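Local coordinates for 2-oxoglutarate carboxylase small subunit (Hydrogenobacter thermophilus, PDB 7KCT), which is the biotin carboxylase-like, ATP-grasp subunit of a carboxylase and binds adenosine-5'-diphosphate, bicarbonate and magnesium, at residues R25-R28 with A29-L33; P64-T67 with Y68-E72; K424-I427 with P428-N432. All coordinates share one frame; numbering follows the deposited sequence.

Contact 1: residues R25-R28 with A29-L33; sequences RVIR and ACKEL
Val26 and Cys30 meet one turn apart on helix 20-32, on its tightly packed side. Val26 CG1 lies 4.3 Å from Cys30 SG. The backbone between them is regular. Cys30 N donates to Val26 O at 3.0 Å, and Lys31 N to Ile27 O at 3.0 Å. Next to this pair, Ile27 CG2 meets Lys31 CD at 4.1 Å, so the lysine contributes only its aliphatic part here. Its chain then bends at chi3 and chi4, and NZ forms a salt bridge with Glu416 of the second subunit.

The side facing the second subunit is looser, because a water mediates there. Arg28 NH1 and Glu32 OE2 are 5.2 Å apart and form no direct salt bridge. The water accepts from Arg28 NH1 at 2.9 Å and donates to Glu32 OE2 at 2.8 Å. The guanidinium and carboxylate planes stand 47° apart. Arg28 NH2 bonds Thr417 of the second subunit, and Glu32 OE1 pairs with Lys318 and with Arg410 of the second subunit.

The helix is the crossover of a beta-alpha-beta unit. Val26, Ile27 and Cys30 pack on strand 13-16, Ile27 and Cys30 also on strand 36-41, and Arg25 touches helix 316-324.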
loop_
_atom_site.group_PDB
_atom_site.type_symbol
_atom_site.label_atom_id
_atom_site.label_comp_id
_atom_site.label_asym_id
_atom_site.label_seq_id
_atom_site.Cartn_x
_atom_site.Cartn_y
_atom_site.Cartn_z
ATOM N N ARG A 25 -9.537 -1.179 10.066
ATOM C CA ARG A 25 -10.005 -0.663 8.779
ATOM C C ARG A 25 -11.109 0.365 8.947
ATOM O O ARG A 25 -11.117 1.412 8.278
ATOM C CB ARG A 25 -10.481 -1.855 7.934
ATOM C CG ARG A 25 -11.278 -1.461 6.707
ATOM C CD ARG A 25 -10.347 -0.996 5.610
ATOM N NE ARG A 25 -11.010 -0.582 4.376
ATOM C CZ ARG A 25 -11.338 0.663 4.081
ATOM N NH1 ARG A 25 -11.112 1.645 4.955
ATOM N NH2 ARG A 25 -11.876 0.917 2.887
ATOM N N VAL A 26 -12.072 0.083 9.810
ATOM C CA VAL A 26 -13.134 1.048 10.051
ATOM C C VAL A 26 -12.605 2.277 10.790
ATOM O O VAL A 26 -12.978 3.413 10.472
ATOM C CB VAL A 26 -14.281 0.362 10.818
ATOM C CG1 VAL A 26 -15.319 1.376 11.268
ATOM C CG2 VAL A 26 -14.930 -0.758 9.929
ATOM N N ILE A 27 -11.781 2.073 11.826
ATOM C CA ILE A 27 -11.211 3.198 12.560
ATOM C C ILE A 27 -10.472 4.136 11.630
ATOM O O ILE A 27 -10.572 5.360 11.760
ATOM C CB ILE A 27 -10.298 2.743 13.715
ATOM C CG1 ILE A 27 -11.149 2.142 14.798
ATOM C CG2 ILE A 27 -9.489 3.960 14.253
ATOM C CD1 ILE A 27 -10.431 1.326 15.797
ATOM N N ARG A 28 -9.724 3.594 10.682
ATOM C CA ARG A 28 -8.987 4.440 9.751
ATOM C C ARG A 28 -9.919 5.293 8.887
ATOM O O ARG A 28 -9.624 6.464 8.617
ATOM C CB ARG A 28 -8.095 3.594 8.831
ATOM C CG ARG A 28 -7.374 4.449 7.786
ATOM C CD ARG A 28 -6.129 3.829 7.110
ATOM N NE ARG A 28 -5.246 3.188 8.071
ATOM C CZ ARG A 28 -4.515 3.821 8.981
ATOM N NH1 ARG A 28 -4.542 5.136 9.052
ATOM N NH2 ARG A 28 -3.779 3.132 9.843
ATOM N N ALA A 29 -10.995 4.688 8.381
ATOM C CA ALA A 29 -11.980 5.419 7.586
ATOM C C ALA A 29 -12.593 6.553 8.387
ATOM O O ALA A 29 -12.807 7.647 7.852
ATOM C CB ALA A 29 -13.068 4.467 7.076
ATOM N N CYS A 30 -12.892 6.300 9.674
ATOM C CA CYS A 30 -13.435 7.325 10.558
ATOM C C CYS A 30 -12.447 8.468 10.790
ATOM O O CYS A 30 -12.841 9.638 10.800
ATOM C CB CYS A 30 -13.836 6.714 11.905
ATOM S SG CYS A 30 -15.289 5.636 11.884
ATOM N N LYS A 31 -11.173 8.155 10.998
ATOM C CA LYS A 31 -10.195 9.210 11.236
ATOM C C LYS A 31 -10.051 10.099 10.009
ATOM O O LYS A 31 -9.997 11.329 10.128
ATOM C CB LYS A 31 -8.850 8.606 11.600
ATOM C CG LYS A 31 -8.779 8.048 13.025
ATOM C CD LYS A 31 -7.424 7.286 13.213
ATOM C CE LYS A 31 -6.270 8.247 13.436
ATOM N NZ LYS A 31 -6.266 8.906 14.811
ATOM N N GLU A 32 -10.041 9.491 8.819
ATOM C CA GLU A 32 -9.923 10.288 7.600
ATOM C C GLU A 32 -11.134 11.205 7.427
ATOM O O GLU A 32 -10.991 12.321 6.931
ATOM C CB GLU A 32 -9.736 9.392 6.370
ATOM C CG GLU A 32 -8.355 8.691 6.314
ATOM C CD GLU A 32 -8.216 7.691 5.142
ATOM O OE1 GLU A 32 -9.204 7.578 4.381
ATOM O OE2 GLU A 32 -7.142 7.022 4.979
ATOM N N LEU A 33 -12.312 10.769 7.866
ATOM C CA LEU A 33 -13.530 11.576 7.885
ATOM C C LEU A 33 -13.623 12.547 9.055
ATOM O O LEU A 33 -14.564 13.326 9.091
ATOM C CB LEU A 33 -14.759 10.655 7.916
ATOM C CG LEU A 33 -15.035 9.806 6.685
ATOM C CD1 LEU A 33 -16.171 8.816 6.906
ATOM C CD2 LEU A 33 -15.367 10.751 5.521
HETATM O O HOH W 1 -5.102 6.992 6.864
#

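Contact 2: residues P64-T67 with Y68-E72; sequences PLDT and YLNAE
Thr67 and Tyr68 make the main side-chain contact of this short helical turn, a CH-pi interaction between chain neighbours. Thr67 CG2 sits over one face of the Tyr68 ring, 3.6 Å from its centroid and 15° off the ring normal. The two side chains run side by side and point the same way. Thr67 CG2 is trans to its own backbone N, which turns the methyl to the ring and leaves OG1 (chi1 -64°) to bond Ile60 O. At the ring edge, near its plane, Pro64 O approaches Tyr68 CD2 to 3.6 Å.

Apolar packing is slight. Leu65 CB touches Leu69 CD1 at 4.0 Å.

The backbone bonds are mixed. Tyr68 N donates to Leu65 O at 3.0 Å, an i to i+3 bond. Leu69 N bonds weakly to both Leu65 O and Asp66 O. Asn70 N donates to Asp66 O at 3.3 Å. Such i+3 and divided, partly weak bonding fits a helix of little more than one turn.

Among the polar side chains, Asp66 and Asn70 lie alongside each other. Asn70 ND2 makes a weak bond to Asp66 OD1 at 3.5 Å, with carboxylate and amide planes 70° apart. Each has a stronger partner elsewhere. Asp66 OD2 accepts from Val62 N and pairs with Arg73 NH1. Asn70 is the N-cap of the next helix, and its OD1 accepts from Arg73 N.

The turn lies between strand 56-59 and helix 71-81. Helix 66-69 follows that strand, the outermost on one side of the parallel sheet, and Asn70 leads directly into helix 71-81. Tyr68 also stacks on Phe92, beyond strand 85-87.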
loop_
_atom_site.group_PDB
_atom_site.type_symbol
_atom_site.label_atom_id
_atom_site.label_comp_id
_atom_site.label_asym_id
_atom_site.label_seq_id
_atom_site.Cartn_x
_atom_site.Cartn_y
_atom_site.Cartn_z
ATOM N N PRO A 64 -14.731 -13.953 26.163
ATOM C CA PRO A 64 -14.210 -13.295 24.956
ATOM C C PRO A 64 -15.208 -13.110 23.842
ATOM O O PRO A 64 -15.062 -12.151 23.079
ATOM C CB PRO A 64 -13.050 -14.213 24.535
ATOM C CG PRO A 64 -12.495 -14.733 25.892
ATOM C CD PRO A 64 -13.817 -15.034 26.628
ATOM N N LEU A 65 -16.210 -13.977 23.683
ATOM C CA LEU A 65 -17.130 -13.713 22.588
ATOM C C LEU A 65 -18.271 -12.809 23.019
ATOM O O LEU A 65 -18.793 -12.063 22.198
ATOM C CB LEU A 65 -17.724 -14.998 22.016
ATOM C CG LEU A 65 -16.823 -15.984 21.286
ATOM C CD1 LEU A 65 -17.714 -16.984 20.607
ATOM C CD2 LEU A 65 -15.940 -15.296 20.310
ATOM N N ASP A 66 -18.694 -12.920 24.277
ATOM C CA ASP A 66 -19.755 -12.087 24.816
ATOM C C ASP A 66 -19.415 -10.612 24.702
ATOM O O ASP A 66 -20.314 -9.789 24.611
ATOM C CB ASP A 66 -19.983 -12.458 26.280
ATOM C CG ASP A 66 -20.948 -11.526 26.990
ATOM O OD1 ASP A 66 -22.139 -11.499 26.599
ATOM O OD2 ASP A 66 -20.516 -10.851 27.957
ATOM N N THR A 67 -18.119 -10.275 24.751
ATOM C CA THR A 67 -17.666 -8.911 24.474
ATOM C C THR A 67 -18.330 -8.340 23.228
ATOM O O THR A 67 -18.817 -7.206 23.232
ATOM C CB THR A 67 -16.145 -8.899 24.295
ATOM O OG1 THR A 67 -15.511 -9.290 25.523
ATOM C CG2 THR A 67 -15.637 -7.479 23.863
ATOM N N TYR A 68 -18.339 -9.106 22.134
ATOM C CA TYR A 68 -18.827 -8.645 20.847
ATOM C C TYR A 68 -20.243 -9.110 20.484
ATOM O O TYR A 68 -20.793 -8.640 19.480
ATOM C CB TYR A 68 -17.844 -9.072 19.739
ATOM C CG TYR A 68 -16.423 -8.625 20.027
ATOM C CD1 TYR A 68 -16.020 -7.357 19.673
ATOM C CD2 TYR A 68 -15.524 -9.442 20.695
ATOM C CE1 TYR A 68 -14.770 -6.906 19.926
ATOM C CE2 TYR A 68 -14.242 -8.999 20.973
ATOM C CZ TYR A 68 -13.883 -7.700 20.572
ATOM O OH TYR A 68 -12.657 -7.146 20.789
ATOM N N LEU A 69 -20.864 -9.984 21.266
ATOM C CA LEU A 69 -22.171 -10.549 20.895
ATOM C C LEU A 69 -23.320 -10.068 21.775
ATOM O O LEU A 69 -24.475 -10.353 21.470
ATOM C CB LEU A 69 -22.118 -12.089 20.933
ATOM C CG LEU A 69 -21.236 -12.755 19.872
ATOM C CD1 LEU A 69 -21.205 -14.321 20.094
ATOM C CD2 LEU A 69 -21.708 -12.411 18.454
ATOM N N ASN A 70 -23.051 -9.327 22.838
ATOM C CA ASN A 70 -24.105 -8.836 23.722
ATOM C C ASN A 70 -24.639 -7.517 23.174
ATOM O O ASN A 70 -24.097 -6.448 23.454
ATOM C CB ASN A 70 -23.576 -8.687 25.135
ATOM C CG ASN A 70 -24.682 -8.429 26.158
ATOM O OD1 ASN A 70 -25.526 -7.560 25.968
ATOM N ND2 ASN A 70 -24.656 -9.172 27.255
ATOM N N ALA A 71 -25.734 -7.611 22.415
ATOM C CA ALA A 71 -26.302 -6.450 21.744
ATOM C C ALA A 71 -26.735 -5.358 22.727
ATOM O O ALA A 71 -26.491 -4.174 22.473
ATOM C CB ALA A 71 -27.460 -6.905 20.868
ATOM N N GLU A 72 -27.349 -5.722 23.858
ATOM C CA GLU A 72 -27.837 -4.709 24.794
ATOM C C GLU A 72 -26.687 -3.887 25.389
ATOM O O GLU A 72 -26.798 -2.656 25.518
ATOM C CB GLU A 72 -28.666 -5.360 25.905
#

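Contact 3: residues K424-I427 with P428-N432; sequences KTTI and PLLIN
Ile427 and Ile431 sit one turn apart where a threonine-capped loop becomes helix 427-435, in the biotin carboxylase C-terminal domain. Their side chains lie at a slant to each other, and Ile427 CG2 meets Ile431 CD1 at 3.8 Å. Ile427 CG2 is trans to its backbone N, which sends this branch along the helix to the next turn.

Thr426 and Leu430 also meet at a slant. Leu430 CD1 comes to 3.5 Å from Thr426 OG1, a van der Waals contact of a methyl with the hydroxyl oxygen. The hydroxyl itself is hydrogen-bonded to Arg346 O and Asn348 N of strand 341-351. Leu430 also packs on that strand, on strand 244-250 and on Leu415 of helix 404-417.

Pro428 stands across Thr425 at about a right angle. Its ring is pressed against the preceding residue, with Ile427 CB only 3.4 Å from Pro428 CD. A proline has no N-H to give, so it suits the first turn of a helix. Leu430 N donates to Thr426 O at 2.9 Å.

A water bridges Thr425 O, to which it donates, and Leu429 N, from which it accepts. The cap is nearly straight: Ile427 N donates to Thr425 OG1 at 3.1 Å, with an N-H...O angle of 169°.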
loop_
_atom_site.group_PDB
_atom_site.type_symbol
_atom_site.label_atom_id
_atom_site.label_comp_id
_atom_site.label_asym_id
_atom_site.label_seq_id
_atom_site.Cartn_x
_atom_site.Cartn_y
_atom_site.Cartn_z
ATOM N N LYS A 424 2.564 -21.000 13.097
ATOM C CA LYS A 424 2.513 -21.461 11.745
ATOM C C LYS A 424 1.506 -20.600 11.002
ATOM O O LYS A 424 0.565 -20.152 11.571
ATOM C CB LYS A 424 2.038 -22.896 11.721
ATOM C CG LYS A 424 3.087 -23.906 11.403
ATOM C CD LYS A 424 3.977 -24.189 12.570
ATOM C CE LYS A 424 4.802 -25.443 12.326
ATOM N NZ LYS A 424 4.129 -26.606 12.948
ATOM N N THR A 425 1.714 -20.357 9.727
ATOM C CA THR A 425 0.769 -19.561 8.959
ATOM C C THR A 425 0.495 -20.171 7.580
ATOM O O THR A 425 1.171 -21.052 7.173
ATOM C CB THR A 425 1.245 -18.061 8.766
ATOM O OG1 THR A 425 2.205 -17.979 7.739
ATOM C CG2 THR A 425 1.738 -17.390 9.987
ATOM N N THR A 426 -0.372 -19.541 6.778
ATOM C CA THR A 426 -0.638 -19.954 5.411
ATOM C C THR A 426 0.372 -19.424 4.405
ATOM O O THR A 426 0.233 -19.737 3.214
ATOM C CB THR A 426 -2.018 -19.484 4.964
ATOM O OG1 THR A 426 -2.116 -18.090 5.259
ATOM C CG2 THR A 426 -3.103 -20.210 5.704
ATOM N N ILE A 427 1.379 -18.634 4.815
ATOM C CA ILE A 427 2.248 -17.972 3.832
ATOM C C ILE A 427 2.942 -18.978 2.912
ATOM O O ILE A 427 2.883 -18.806 1.683
ATOM C CB ILE A 427 3.237 -17.042 4.542
ATOM C CG1 ILE A 427 2.486 -15.820 5.053
ATOM C CG2 ILE A 427 4.389 -16.653 3.604
ATOM C CD1 ILE A 427 3.302 -14.930 6.013
ATOM N N PRO A 428 3.595 -20.020 3.410
ATOM C CA PRO A 428 4.274 -20.931 2.465
ATOM C C PRO A 428 3.308 -21.588 1.462
ATOM O O PRO A 428 3.640 -21.737 0.275
ATOM C CB PRO A 428 4.941 -21.966 3.372
ATOM C CG PRO A 428 5.023 -21.304 4.772
ATOM C CD PRO A 428 3.846 -20.361 4.824
ATOM N N LEU A 429 2.118 -21.993 1.911
ATOM C CA LEU A 429 1.131 -22.521 0.960
ATOM C C LEU A 429 0.764 -21.480 -0.077
ATOM O O LEU A 429 0.633 -21.787 -1.260
ATOM C CB LEU A 429 -0.115 -22.995 1.712
ATOM C CG LEU A 429 -1.343 -23.321 0.873
ATOM C CD1 LEU A 429 -1.195 -24.748 0.339
ATOM C CD2 LEU A 429 -2.593 -23.162 1.694
ATOM N N LEU A 430 0.536 -20.235 0.355
ATOM C CA LEU A 430 0.130 -19.215 -0.596
ATOM C C LEU A 430 1.208 -18.960 -1.640
ATOM O O LEU A 430 0.902 -18.683 -2.820
ATOM C CB LEU A 430 -0.231 -17.937 0.159
ATOM C CG LEU A 430 -1.428 -18.087 1.112
ATOM C CD1 LEU A 430 -1.501 -16.920 2.067
ATOM C CD2 LEU A 430 -2.745 -18.218 0.314
ATOM N N ILE A 431 2.476 -19.016 -1.232
ATOM C CA ILE A 431 3.563 -18.832 -2.195
ATOM C C ILE A 431 3.475 -19.889 -3.288
ATOM O O ILE A 431 3.652 -19.601 -4.486
ATOM C CB ILE A 431 4.924 -18.870 -1.471
ATOM C CG1 ILE A 431 5.116 -17.617 -0.604
ATOM C CG2 ILE A 431 6.055 -19.010 -2.461
ATOM C CD1 ILE A 431 6.248 -17.733 0.431
ATOM N N ASN A 432 3.203 -21.134 -2.892
ATOM C CA ASN A 432 3.160 -22.227 -3.871
ATOM C C ASN A 432 1.984 -22.075 -4.830
ATOM O O ASN A 432 2.073 -22.468 -5.993
ATOM C CB ASN A 432 3.092 -23.581 -3.155
ATOM C CG ASN A 432 4.443 -24.041 -2.613
ATOM O OD1 ASN A 432 5.477 -23.565 -3.032
ATOM N ND2 ASN A 432 4.424 -24.967 -1.688
HETATM O O HOH W 2 1.572 -22.546 4.729
#

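All three contacts are local, and no two share a helix. Contacts 1 and 2 share the N-terminal domain range, with centres about 23 Å apart. Contact 3 belongs to the C-terminal domain range, and its centre is about 30 Å from that of contact 1. Contacts 1 and 3 are buried, while contact 2 is partly buried. Contact 1 lies in the second half of helix 20-32, and some of its charged side chains reach the second subunit. Contact 2 spans helix 66-69 and the N-cap of helix 71-81; contact 3 lies at the start of helix 427-435. Both include a capping side chain, an asparagine and a threonine. Contact 2 adds an aromatic face; contact 3 is mostly aliphatic.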